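Local coordinates for protein peptide synthetase, module 7 (Actinoplanes teichomyceticus, PDB 4TX3) that is a condensation-like domain of a peptide synthetase, probably the X-domain that recruits cytochrome P450 enzymes to the peptide during glycopeptide antibiotic (teicoplanin) assembly, at residues I144-D147 against D148-D152; G163-A167 against G168-E172; A181-A184 against I185-R189; P289-E292 against D293-D296; E329-R332 against E333-H337. One frame throughout, in Å; residues are numbered along the deposited sequence.

Interaction 1: I144-D147 against D148-D152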
loop_
_atom_site.group_PDB
_atom_site.type_symbol
_atom_site.label_atom_id
_atom_site.label_comp_id
_atom_site.label_asym_id
_atom_site.label_seq_id
_atom_site.Cartn_x
_atom_site.Cartn_y
_atom_site.Cartn_z
ATOM N N ILE B 144 18.106 -16.123 -2.016
ATOM C CA ILE B 144 18.920 -15.764 -0.859
ATOM C C ILE B 144 18.800 -14.255 -0.564
ATOM O O ILE B 144 19.150 -13.788 0.531
ATOM C CB ILE B 144 20.413 -16.148 -1.060
ATOM C CG1 ILE B 144 21.131 -16.278 0.296
ATOM C CG2 ILE B 144 21.134 -15.159 -2.001
ATOM C CD1 ILE B 144 22.596 -16.715 0.178
ATOM N N ALA B 145 18.278 -13.504 -1.532
ATOM C CA ALA B 145 18.285 -12.052 -1.443
ATOM C C ALA B 145 16.897 -11.434 -1.440
ATOM O O ALA B 145 16.742 -10.267 -1.079
ATOM C CB ALA B 145 19.099 -11.467 -2.583
ATOM N N ALA B 146 15.887 -12.194 -1.849
ATOM C CA ALA B 146 14.552 -11.619 -2.003
ATOM C C ALA B 146 13.426 -12.622 -1.805
ATOM O O ALA B 146 13.488 -13.749 -2.292
ATOM C CB ALA B 146 14.426 -10.972 -3.381
ATOM N N ASP B 147 12.405 -12.192 -1.070
ATOM C CA ASP B 147 11.093 -12.833 -1.104
ATOM C C ASP B 147 10.240 -12.144 -2.177
ATOM O O ASP B 147 10.702 -11.214 -2.849
ATOM C CB ASP B 147 10.403 -12.778 0.272
ATOM C CG ASP B 147 10.173 -11.342 0.787
ATOM O OD1 ASP B 147 10.355 -10.360 0.032
ATOM O OD2 ASP B 147 9.789 -11.196 1.966
ATOM N N ASP B 148 8.992 -12.574 -2.324
ATOM C CA ASP B 148 8.133 -12.041 -3.387
ATOM C C ASP B 148 7.705 -10.588 -3.169
ATOM O O ASP B 148 7.692 -9.811 -4.117
ATOM C CB ASP B 148 6.899 -12.931 -3.564
ATOM C CG ASP B 148 7.243 -14.284 -4.169
ATOM O OD1 ASP B 148 7.163 -14.414 -5.413
ATOM O OD2 ASP B 148 7.606 -15.212 -3.403
ATOM N N ASP B 149 7.356 -10.216 -1.939
ATOM C CA ASP B 149 7.117 -8.803 -1.615
ATOM C C ASP B 149 8.284 -7.916 -2.067
ATOM O O ASP B 149 8.075 -6.790 -2.560
ATOM C CB ASP B 149 6.897 -8.608 -0.109
ATOM C CG ASP B 149 5.565 -9.176 0.379
ATOM O OD1 ASP B 149 4.677 -9.454 -0.457
ATOM O OD2 ASP B 149 5.407 -9.335 1.610
ATOM N N SER B 150 9.508 -8.428 -1.910
ATOM C CA SER B 150 10.716 -7.652 -2.203
ATOM C C SER B 150 10.801 -7.199 -3.658
ATOM O O SER B 150 11.412 -6.175 -3.960
ATOM C CB SER B 150 11.972 -8.452 -1.851
ATOM O OG SER B 150 12.099 -8.582 -0.453
ATOM N N MET B 151 10.189 -7.956 -4.556
ATOM C CA MET B 151 10.233 -7.588 -5.958
ATOM C C MET B 151 9.402 -6.349 -6.234
ATOM O O MET B 151 9.777 -5.563 -7.098
ATOM C CB MET B 151 9.783 -8.739 -6.851
ATOM C CG MET B 151 10.770 -8.997 -8.004
ATOM S SD MET B 151 12.285 -9.793 -7.409
ATOM C CE MET B 151 11.478 -10.831 -6.216
ATOM N N ASP B 152 8.302 -6.146 -5.506
ATOM C CA ASP B 152 7.552 -4.882 -5.648
ATOM C C ASP B 152 8.384 -3.712 -5.162
ATOM O O ASP B 152 8.400 -2.656 -5.800
ATOM C CB ASP B 152 6.227 -4.905 -4.883
ATOM C CG ASP B 152 5.284 -5.952 -5.403
ATOM O OD1 ASP B 152 5.016 -5.943 -6.625
ATOM O OD2 ASP B 152 4.828 -6.799 -4.608
HETATM O O HOH W 1 7.535 -10.528 2.849
#

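Interaction 2: G163-A167 against G168-E172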
loop_
_atom_site.group_PDB
_atom_site.type_symbol
_atom_site.label_atom_id
_atom_site.label_comp_id
_atom_site.label_asym_id
_atom_site.label_seq_id
_atom_site.Cartn_x
_atom_site.Cartn_y
_atom_site.Cartn_z
ATOM N N GLY B 163 13.214 8.072 -12.564
ATOM C CA GLY B 163 12.690 9.419 -12.608
ATOM C C GLY B 163 13.786 10.458 -12.501
ATOM O O GLY B 163 13.925 11.314 -13.381
ATOM N N ALA B 164 14.582 10.372 -11.438
ATOM C CA ALA B 164 15.660 11.334 -11.184
ATOM C C ALA B 164 16.771 11.278 -12.230
ATOM O O ALA B 164 17.163 12.313 -12.778
ATOM C CB ALA B 164 16.254 11.110 -9.791
ATOM N N ARG B 165 17.292 10.076 -12.482
ATOM C CA ARG B 165 18.386 9.888 -13.434
ATOM C C ARG B 165 17.980 10.325 -14.845
ATOM O O ARG B 165 18.781 10.905 -15.585
ATOM C CB ARG B 165 18.843 8.431 -13.448
ATOM C CG ARG B 165 19.583 8.004 -12.209
ATOM C CD ARG B 165 20.894 8.772 -12.040
ATOM N NE ARG B 165 21.674 8.214 -10.949
ATOM C CZ ARG B 165 22.798 8.735 -10.463
ATOM N NH1 ARG B 165 23.306 9.854 -10.969
ATOM N NH2 ARG B 165 23.413 8.128 -9.457
ATOM N N ARG B 166 16.731 10.054 -15.215
ATOM C CA ARG B 166 16.222 10.495 -16.509
ATOM C C ARG B 166 16.198 12.024 -16.596
ATOM O O ARG B 166 16.361 12.593 -17.668
ATOM C CB ARG B 166 14.828 9.929 -16.763
ATOM C CG ARG B 166 14.274 10.289 -18.108
ATOM C CD ARG B 166 12.870 9.750 -18.307
ATOM N NE ARG B 166 12.380 10.129 -19.630
ATOM C CZ ARG B 166 11.785 11.287 -19.898
ATOM N NH1 ARG B 166 11.592 12.166 -18.932
ATOM N NH2 ARG B 166 11.383 11.559 -21.130
ATOM N N ALA B 167 16.021 12.682 -15.458
ATOM C CA ALA B 167 15.995 14.139 -15.406
ATOM C C ALA B 167 17.338 14.760 -15.005
ATOM O O ALA B 167 17.382 15.907 -14.576
ATOM C CB ALA B 167 14.913 14.607 -14.445
ATOM N N GLY B 168 18.425 14.008 -15.115
ATOM C CA GLY B 168 19.746 14.580 -14.925
ATOM C C GLY B 168 20.269 14.767 -13.510
ATOM O O GLY B 168 21.259 15.468 -13.312
ATOM N N ARG B 169 19.633 14.147 -12.518
ATOM C CA ARG B 169 20.155 14.191 -11.153
ATOM C C ARG B 169 20.204 12.789 -10.536
ATOM O O ARG B 169 19.447 11.891 -10.938
ATOM C CB ARG B 169 19.308 15.120 -10.272
ATOM C CG ARG B 169 17.958 14.519 -9.913
ATOM C CD ARG B 169 17.104 15.355 -8.969
ATOM N NE ARG B 169 15.863 14.627 -8.710
ATOM C CZ ARG B 169 14.769 14.719 -9.461
ATOM N NH1 ARG B 169 14.735 15.542 -10.501
ATOM N NH2 ARG B 169 13.704 13.996 -9.167
ATOM N N ALA B 170 21.106 12.601 -9.576
ATOM C CA ALA B 170 21.104 11.399 -8.737
ATOM C C ALA B 170 19.872 11.437 -7.809
ATOM O O ALA B 170 19.392 12.529 -7.463
ATOM C CB ALA B 170 22.400 11.301 -7.933
ATOM N N PRO B 171 19.341 10.257 -7.417
ATOM C CA PRO B 171 18.121 10.269 -6.598
ATOM C C PRO B 171 18.338 11.013 -5.280
ATOM O O PRO B 171 19.401 10.867 -4.681
ATOM C CB PRO B 171 17.841 8.779 -6.355
ATOM C CG PRO B 171 18.631 8.050 -7.381
ATOM C CD PRO B 171 19.841 8.888 -7.635
ATOM N N GLU B 172 17.369 11.828 -4.870
ATOM C CA GLU B 172 17.422 12.499 -3.572
ATOM C C GLU B 172 16.486 11.788 -2.599
ATOM O O GLU B 172 15.284 12.053 -2.588
ATOM C CB GLU B 172 17.036 13.976 -3.701
ATOM C CG GLU B 172 17.973 14.789 -4.589
ATOM C CD GLU B 172 17.432 16.185 -4.940
ATOM O OE1 GLU B 172 16.404 16.283 -5.649
ATOM O OE2 GLU B 172 18.051 17.190 -4.525
#

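Interaction 3: A181-A184 against I185-R189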
loop_
_atom_site.group_PDB
_atom_site.type_symbol
_atom_site.label_atom_id
_atom_site.label_comp_id
_atom_site.label_asym_id
_atom_site.label_seq_id
_atom_site.Cartn_x
_atom_site.Cartn_y
_atom_site.Cartn_z
ATOM N N ALA B 181 21.672 -6.557 6.852
ATOM C CA ALA B 181 22.674 -7.007 7.822
ATOM C C ALA B 181 22.227 -6.735 9.264
ATOM O O ALA B 181 22.578 -7.491 10.184
ATOM C CB ALA B 181 24.020 -6.326 7.554
ATOM N N ASP B 182 21.470 -5.649 9.454
ATOM C CA ASP B 182 20.924 -5.307 10.766
ATOM C C ASP B 182 19.863 -6.340 11.212
ATOM O O ASP B 182 19.792 -6.704 12.383
ATOM C CB ASP B 182 20.325 -3.895 10.746
ATOM C CG ASP B 182 21.336 -2.819 10.299
ATOM O OD1 ASP B 182 22.498 -2.830 10.763
ATOM O OD2 ASP B 182 20.962 -1.953 9.474
ATOM N N TYR B 183 19.038 -6.797 10.273
ATOM C CA TYR B 183 18.082 -7.876 10.527
ATOM C C TYR B 183 18.807 -9.191 10.857
ATOM O O TYR B 183 18.452 -9.875 11.820
ATOM C CB TYR B 183 17.152 -8.072 9.319
ATOM C CG TYR B 183 16.103 -9.129 9.530
ATOM C CD1 TYR B 183 14.990 -8.883 10.332
ATOM C CD2 TYR B 183 16.226 -10.386 8.942
ATOM C CE1 TYR B 183 14.019 -9.875 10.545
ATOM C CE2 TYR B 183 15.272 -11.382 9.150
ATOM C CZ TYR B 183 14.166 -11.122 9.945
ATOM O OH TYR B 183 13.219 -12.115 10.154
ATOM N N ALA B 184 19.824 -9.530 10.064
ATOM C CA ALA B 184 20.595 -10.758 10.268
ATOM C C ALA B 184 21.249 -10.815 11.651
ATOM O O ALA B 184 21.274 -11.869 12.296
ATOM C CB ALA B 184 21.659 -10.906 9.181
ATOM N N ILE B 185 21.774 -9.680 12.099
ATOM C CA ILE B 185 22.456 -9.620 13.384
ATOM C C ILE B 185 21.449 -9.703 14.516
ATOM O O ILE B 185 21.739 -10.246 15.581
ATOM C CB ILE B 185 23.298 -8.340 13.515
ATOM C CG1 ILE B 185 24.522 -8.429 12.601
ATOM C CG2 ILE B 185 23.742 -8.122 14.962
ATOM C CD1 ILE B 185 25.189 -7.103 12.349
ATOM N N TRP B 186 20.258 -9.178 14.267
ATOM C CA TRP B 186 19.154 -9.283 15.204
ATOM C C TRP B 186 18.726 -10.735 15.417
ATOM O O TRP B 186 18.576 -11.180 16.563
ATOM C CB TRP B 186 17.973 -8.469 14.694
ATOM C CG TRP B 186 16.759 -8.519 15.546
ATOM C CD1 TRP B 186 16.615 -7.990 16.786
ATOM C CD2 TRP B 186 15.493 -9.086 15.202
ATOM N NE1 TRP B 186 15.340 -8.194 17.247
ATOM C CE2 TRP B 186 14.628 -8.864 16.295
ATOM C CE3 TRP B 186 15.005 -9.759 14.074
ATOM C CZ2 TRP B 186 13.308 -9.297 16.300
ATOM C CZ3 TRP B 186 13.686 -10.184 14.078
ATOM C CH2 TRP B 186 12.853 -9.953 15.186
ATOM N N GLU B 187 18.514 -11.458 14.311
ATOM C CA GLU B 187 18.157 -12.877 14.376
ATOM C C GLU B 187 19.241 -13.675 15.102
ATOM O O GLU B 187 18.940 -14.552 15.912
ATOM C CB GLU B 187 17.927 -13.478 12.980
ATOM C CG GLU B 187 17.617 -14.977 13.050
ATOM C CD GLU B 187 17.463 -15.643 11.698
ATOM O OE1 GLU B 187 16.532 -15.238 10.957
ATOM O OE2 GLU B 187 18.266 -16.569 11.379
ATOM N N GLN B 188 20.501 -13.368 14.820
ATOM C CA GLN B 188 21.582 -14.051 15.509
ATOM C C GLN B 188 21.533 -13.784 17.016
ATOM O O GLN B 188 21.688 -14.703 17.813
ATOM C CB GLN B 188 22.934 -13.627 14.943
ATOM C CG GLN B 188 24.094 -14.293 15.638
ATOM C CD GLN B 188 25.417 -13.658 15.279
ATOM O OE1 GLN B 188 26.140 -14.162 14.416
ATOM N NE2 GLN B 188 25.755 -12.553 15.954
ATOM N N ARG B 189 21.303 -12.529 17.399
ATOM C CA ARG B 189 21.216 -12.160 18.815
ATOM C C ARG B 189 20.057 -12.870 19.495
ATOM O O ARG B 189 20.142 -13.254 20.660
ATOM C CB ARG B 189 21.058 -10.650 18.979
ATOM C CG ARG B 189 22.336 -9.885 18.758
ATOM C CD ARG B 189 22.089 -8.395 18.765
ATOM N NE ARG B 189 23.331 -7.652 18.566
ATOM C CZ ARG B 189 23.411 -6.327 18.584
ATOM N NH1 ARG B 189 22.318 -5.603 18.801
ATOM N NH2 ARG B 189 24.583 -5.734 18.395
#

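Interaction 4: P289-E292 against D293-D296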
loop_
_atom_site.group_PDB
_atom_site.type_symbol
_atom_site.label_atom_id
_atom_site.label_comp_id
_atom_site.label_asym_id
_atom_site.label_seq_id
_atom_site.Cartn_x
_atom_site.Cartn_y
_atom_site.Cartn_z
ATOM N N PRO B 289 4.218 -13.487 4.943
ATOM C CA PRO B 289 5.077 -12.345 4.620
ATOM C C PRO B 289 5.758 -11.851 5.888
ATOM O O PRO B 289 5.400 -12.322 6.973
ATOM C CB PRO B 289 4.092 -11.305 4.108
ATOM C CG PRO B 289 2.894 -11.537 4.988
ATOM C CD PRO B 289 2.819 -13.060 5.141
ATOM N N ARG B 290 6.700 -10.921 5.747
ATOM C CA ARG B 290 7.315 -10.252 6.879
ATOM C C ARG B 290 6.261 -9.756 7.872
ATOM O O ARG B 290 5.154 -9.390 7.494
ATOM C CB ARG B 290 8.175 -9.087 6.390
ATOM C CG ARG B 290 7.412 -8.036 5.611
ATOM C CD ARG B 290 8.356 -7.083 4.864
ATOM N NE ARG B 290 8.823 -7.650 3.599
ATOM C CZ ARG B 290 9.711 -7.072 2.794
ATOM N NH1 ARG B 290 10.247 -5.895 3.108
ATOM N NH2 ARG B 290 10.075 -7.679 1.674
ATOM N N ASP B 291 6.616 -9.769 9.147
ATOM C CA ASP B 291 5.777 -9.230 10.201
ATOM C C ASP B 291 5.447 -7.739 9.962
ATOM O O ASP B 291 6.315 -6.876 10.029
ATOM C CB ASP B 291 6.491 -9.459 11.531
ATOM C CG ASP B 291 5.725 -8.926 12.722
ATOM O OD1 ASP B 291 4.579 -8.451 12.569
ATOM O OD2 ASP B 291 6.291 -8.999 13.831
ATOM N N GLU B 292 4.182 -7.446 9.677
ATOM C CA GLU B 292 3.771 -6.096 9.280
ATOM C C GLU B 292 3.923 -5.085 10.423
ATOM O O GLU B 292 3.992 -3.877 10.193
ATOM C CB GLU B 292 2.327 -6.104 8.781
ATOM C CG GLU B 292 1.281 -6.336 9.874
ATOM C CD GLU B 292 -0.159 -6.328 9.345
ATOM O OE1 GLU B 292 -0.361 -6.450 8.112
ATOM O OE2 GLU B 292 -1.093 -6.185 10.168
ATOM N N ASP B 293 3.981 -5.590 11.652
ATOM C CA ASP B 293 4.236 -4.755 12.822
ATOM C C ASP B 293 5.647 -4.161 12.814
ATOM O O ASP B 293 5.868 -3.070 13.343
ATOM C CB ASP B 293 4.027 -5.561 14.115
ATOM C CG ASP B 293 2.551 -5.836 14.413
ATOM O OD1 ASP B 293 1.674 -5.165 13.815
ATOM O OD2 ASP B 293 2.269 -6.725 15.252
ATOM N N LEU B 294 6.601 -4.887 12.234
ATOM C CA LEU B 294 7.970 -4.393 12.116
ATOM C C LEU B 294 8.052 -3.344 11.017
ATOM O O LEU B 294 8.302 -3.672 9.861
ATOM C CB LEU B 294 8.940 -5.551 11.849
ATOM C CG LEU B 294 8.957 -6.641 12.934
ATOM C CD1 LEU B 294 10.109 -7.596 12.742
ATOM C CD2 LEU B 294 9.017 -6.030 14.323
ATOM N N ILE B 295 7.833 -2.084 11.384
ATOM C CA ILE B 295 7.676 -1.017 10.393
ATOM C C ILE B 295 8.928 -0.730 9.547
ATOM O O ILE B 295 8.816 -0.409 8.353
ATOM C CB ILE B 295 7.191 0.291 11.073
ATOM C CG1 ILE B 295 5.685 0.227 11.270
ATOM C CG2 ILE B 295 7.543 1.519 10.249
ATOM C CD1 ILE B 295 5.038 1.603 11.472
ATOM N N ASP B 296 10.110 -0.883 10.133
ATOM C CA ASP B 296 11.346 -0.643 9.405
ATOM C C ASP B 296 11.660 -1.664 8.320
ATOM O O ASP B 296 12.530 -1.413 7.486
ATOM C CB ASP B 296 12.525 -0.580 10.372
ATOM C CG ASP B 296 12.571 0.720 11.144
ATOM O OD1 ASP B 296 11.838 1.659 10.768
ATOM O OD2 ASP B 296 13.341 0.802 12.127
HETATM O O HOH W 2 7.131 -4.975 7.988
#

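Interaction 5: E329-R332 against E333-H337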
loop_
_atom_site.group_PDB
_atom_site.type_symbol
_atom_site.label_atom_id
_atom_site.label_comp_id
_atom_site.label_asym_id
_atom_site.label_seq_id
_atom_site.Cartn_x
_atom_site.Cartn_y
_atom_site.Cartn_z
ATOM N N GLU B 329 -7.323 -23.960 16.278
ATOM C CA GLU B 329 -6.647 -24.060 17.555
ATOM C C GLU B 329 -5.132 -24.186 17.366
ATOM O O GLU B 329 -4.367 -23.462 18.000
ATOM C CB GLU B 329 -7.176 -25.243 18.352
ATOM C CG GLU B 329 -6.450 -25.424 19.647
ATOM C CD GLU B 329 -7.159 -26.382 20.568
ATOM O OE1 GLU B 329 -6.745 -27.564 20.614
ATOM O OE2 GLU B 329 -8.127 -25.954 21.242
ATOM N N ALA B 330 -4.712 -25.090 16.482
ATOM C CA ALA B 330 -3.297 -25.287 16.176
ATOM C C ALA B 330 -2.618 -24.019 15.653
ATOM O O ALA B 330 -1.506 -23.699 16.062
ATOM C CB ALA B 330 -3.132 -26.417 15.170
ATOM N N VAL B 331 -3.281 -23.299 14.749
ATOM C CA VAL B 331 -2.684 -22.111 14.156
ATOM C C VAL B 331 -2.506 -21.014 15.199
ATOM O O VAL B 331 -1.422 -20.441 15.324
ATOM C CB VAL B 331 -3.529 -21.573 12.980
ATOM C CG1 VAL B 331 -3.012 -20.221 12.513
ATOM C CG2 VAL B 331 -3.530 -22.563 11.838
ATOM N N ARG B 332 -3.576 -20.738 15.943
ATOM C CA ARG B 332 -3.582 -19.761 17.034
ATOM C C ARG B 332 -2.431 -19.983 18.041
ATOM O O ARG B 332 -1.778 -19.030 18.463
ATOM C CB ARG B 332 -4.949 -19.803 17.731
ATOM C CG ARG B 332 -4.986 -19.497 19.221
ATOM C CD ARG B 332 -6.416 -19.138 19.620
ATOM N NE ARG B 332 -6.958 -18.102 18.735
ATOM C CZ ARG B 332 -8.254 -17.893 18.492
ATOM N NH1 ARG B 332 -9.178 -18.657 19.068
ATOM N NH2 ARG B 332 -8.629 -16.915 17.667
ATOM N N GLU B 333 -2.150 -21.237 18.385
ATOM C CA GLU B 333 -1.026 -21.550 19.265
ATOM C C GLU B 333 0.341 -21.392 18.564
ATOM O O GLU B 333 1.266 -20.782 19.113
ATOM C CB GLU B 333 -1.182 -22.976 19.811
ATOM C CG GLU B 333 -0.515 -23.225 21.157
ATOM C CD GLU B 333 -0.480 -24.712 21.537
ATOM O OE1 GLU B 333 -0.960 -25.552 20.734
ATOM O OE2 GLU B 333 0.033 -25.036 22.637
ATOM N N ALA B 334 0.474 -21.937 17.357
ATOM C CA ALA B 334 1.752 -21.880 16.641
ATOM C C ALA B 334 2.126 -20.448 16.268
ATOM O O ALA B 334 3.295 -20.085 16.320
ATOM C CB ALA B 334 1.705 -22.754 15.395
ATOM N N ARG B 335 1.113 -19.656 15.902
ATOM C CA ARG B 335 1.218 -18.223 15.568
ATOM C C ARG B 335 2.117 -17.428 16.506
ATOM O O ARG B 335 2.725 -16.444 16.117
ATOM C CB ARG B 335 -0.178 -17.588 15.597
ATOM C CG ARG B 335 -0.427 -16.519 14.571
ATOM C CD ARG B 335 -1.028 -17.107 13.298
ATOM N NE ARG B 335 -0.984 -16.175 12.169
ATOM C CZ ARG B 335 -1.295 -16.507 10.921
ATOM N NH1 ARG B 335 -1.676 -17.745 10.634
ATOM N NH2 ARG B 335 -1.222 -15.602 9.953
ATOM N N GLN B 336 2.186 -17.861 17.754
ATOM C CA GLN B 336 2.885 -17.109 18.773
ATOM C C GLN B 336 4.360 -17.468 18.887
ATOM O O GLN B 336 5.096 -16.833 19.639
ATOM C CB GLN B 336 2.193 -17.327 20.110
ATOM C CG GLN B 336 0.801 -16.734 20.161
ATOM C CD GLN B 336 0.065 -17.125 21.413
ATOM O OE1 GLN B 336 0.291 -18.207 21.969
ATOM N NE2 GLN B 336 -0.810 -16.238 21.886
ATOM N N HIS B 337 4.798 -18.473 18.135
ATOM C CA HIS B 337 6.163 -18.956 18.245
ATOM C C HIS B 337 6.909 -18.868 16.920
ATOM O O HIS B 337 7.540 -19.843 16.498
ATOM C CB HIS B 337 6.152 -20.392 18.755
ATOM C CG HIS B 337 5.307 -20.585 19.979
ATOM N ND1 HIS B 337 5.795 -20.405 21.257
ATOM C CD2 HIS B 337 4.010 -20.939 20.120
ATOM C CE1 HIS B 337 4.833 -20.636 22.130
ATOM N NE2 HIS B 337 3.740 -20.963 21.469
#

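Interaction 1: I144-D147 against D148-D152
Asp147 and Ser150 hold each other through one carboxylate oxygen, Asp147 OD1, at the start of helix 148-166. CG of Asp147 sits between its own backbone N and carbonyl carbon (chi1 60°), a torsion that folds the carboxylate back over the first turn. Ser150 N reaches Asp147 OD1 at 2.9 Å, nearly along the C-O bond direction, which is the N-cap bond. Ser150 OG gives a second, short bond of 2.5 Å to Asp147 OD1, arriving 39° out of the carboxylate plane and from the opposite face. Arg290 forms a salt bridge to the same oxygen. The run from His142 to Asp148 is a degenerate form of the HHxxxDG signature of condensation domains: Arg143 stands for the second histidine and Asp148 for the glycine, while Asp147 keeps the aspartate's place. Asp147 OD2 accepts from a water 2.5 Å away, which also donates to Asp149 OD2. Met151, bent at chi2 and chi3, brings its CE to 3.5 Å from Asp147 O and 4.1 Å from Ala146 CB. With an alanine for the capping aspartate, Ser150 N would probably keep just a weak bond to the Asp147 carbonyl, and Arg290 would lose this charged mate.

Interaction 2: G163-A167 against G168-E172
Two arginines, Arg165 and Arg169, each lay a guanidinium group flat against residues across the end of helix 148-166. The Arg165 chain leaves beside its backbone N and bends at chi2 (-64°), which turns the guanidinium out along the loop. One of its faces receives Ala170, whose CB lies 3.5 Å from Arg165 NH1 and whose CA stands above the plane toward the rim. Pro171 meets the same group over a face, with CD 3.8 Å from Arg165 NE, the two side chains running at a slant to each other. The polar end of Arg165 is turned to Asp62 on helix 53-66, a salt bridge made through NE. Arg169 is extended from CG to NE and lies with its guanidinium centred over Ala164 CA, 3.8 Å above that atom, while Arg169 NE comes 3.7 Å from Ala164 CB.

The backbone beneath is a Schellman motif. Arg169 N bonds to Ala164 O at 3.1 Å, and Gly168 N bonds to Arg165 O at 3.2 Å, with Gly168 as the C-prime residue in positive phi (81°), a conformation that suits glycine. The Ala164 methyl group also meets the backbone of Pro171, its CB lying 3.8 Å from Pro171 CA. Arg169 has a salt bridge to an acidic side chain of the chain of another protein, so its NH2 faces that partner; Glu172 attracts Arg169 NE by charge alone, since its OE1 lies well out of the guanidinium plane.

Interaction 3: A181-A184 against I185-R189
Tyr183 and Trp186 are brought together by matching first torsions: in both, CG lies opposite the backbone N, at chi1 -178° for Tyr183 and 179° for Trp186. With the residues three apart on helix 180-191, both side chains leave on neighbouring sides of the helix and their rings converge. Tyr183 CE1 comes 3.6 Å from Trp186 CZ3, and Tyr183 CD1 lies 3.8 Å from Trp186 CE3. The centroids of the phenol and the indole six-membered ring are 5.6 Å apart, with planes at 42°, an oblique pairing that is neither a stack nor edge-to-face. Phe304, from a loop, adds an edge-to-face partner to the Tyr183 ring. With a leucine in place of this tyrosine the phenol is lost, which is likely to open a gap beside the Trp186 indole and take an edge-to-face partner from Phe304.

Ile185 packs differently. Its CG1 lies beside its own backbone N, putting CG1 3.2 Å from Ala181 O, the acceptor that also takes the helical bond from Ile185 N (3.0 Å). Glu187 N meets Tyr183 O at 3.0 Å, nearly in line with the carbonyl bond; such i-to-i+4 bonds mark an alpha helix, with Tyr183 and Trp186 an i, i+3 pair.

Trp186 NE1 bonds to Pro6 O, and Glu187 OE2 accepts from Ala21 N. The chemistry therefore divides the roles: backbone bonds and apolar ring carbons make the contact within the helix, while the polar ends of Trp186 and Glu187 tie the helix to the N-terminal part of the chain.

Interaction 4: P289-E292 against D293-D296
Asp291 meets Asp293 and Leu294 through almost every atom of its side chain. Starting at CB, which lies 4.0 Å from Leu294 CG, the chain runs to a carboxylate whose CG stands opposite the backbone N (chi1 179°), and this torsion swings the group over the following residues. OD1 accepts from Asp293 N at 3.1 Å, from 54° out of the carboxylate plane, and touches Asp293 CB at 3.3 Å. This closes an Asx turn, superposed on a type I beta turn in which Leu294 N bonds to Asp291 O (3.0 Å). OD2 ends against the apolar Leu294 CG at 3.7 Å, the two side chains crossing at about a right angle. A water bridges the backbone, donating to Asp291 O at 2.9 Å and to Leu294 O at 2.6 Å. The like-charged carboxylates of Asp291 and Asp293 are close, OD1 to OD2 3.9 Å. Basic side chains on the chain of another protein pair with Asp293 and Glu292, which probably eases this charge. The segment 289-296 belongs to the loop between strands 281-288 and 306-313, and Pro289 and Arg290 at its start lie against helix 148-166.

Interaction 5: E329-R332 against E333-H337
Arg335 N donates to Val331 O over 2.7 Å, the shortest bond across this contact, with an N-H...O angle of 161° and the donor nearly in line with the carbonyl. The same pair meets through side chains: Val331 and Arg335 lie alongside and point the same way. Val331 CG1 stands opposite the backbone N (chi1 171°), which sets it 3.4 Å from Arg335 NH1, at the edge of the guanidinium and near its plane. Arg335 bends at chi2 (92°), and its CD comes 3.8 Å from Val331 CG1. Further back, Ala334 N bonds to Ala330 O at 2.9 Å and Glu333 N to Glu329 O at 3.2 Å, both of i-to-i+4 type. From Ala334 to His337 the chain makes a type I beta turn closed by His337 N to Ala334 O at 2.9 Å, and the His337 ring stacks on Phe207. Val331 touches Val310, while Ala334 meets Phe207 and Trp208. The contact lies in the last turns of helix 320-334, an amphipathic helix whose Ala330, Val331 and Ala334 side lies against strand 306-313 and helix 200-211 in a condensation domain of the CoA-acyltransferase clan.

Along the chain the five contacts come in series, all within the condensation domain family. Interactions 1 and 2 mark the beginning and end of helix 148-166, their centres 25 Å apart, and interaction 3 follows on the next helix, 180-191. Interactions 1 and 4 are the one pair in touch, joined by the Arg290 to Asp147 salt bridge and by Pro289 packing on Asp149, so the 289-296 loop is anchored at the signature motif. Interaction 5 lies farthest from interaction 2, centres 47 Å apart, but its nearest atoms come within about 7 Å of interaction 4. Interactions 2 and 4 both reach the partner protein, consistent with an interface spanning widely separated loops.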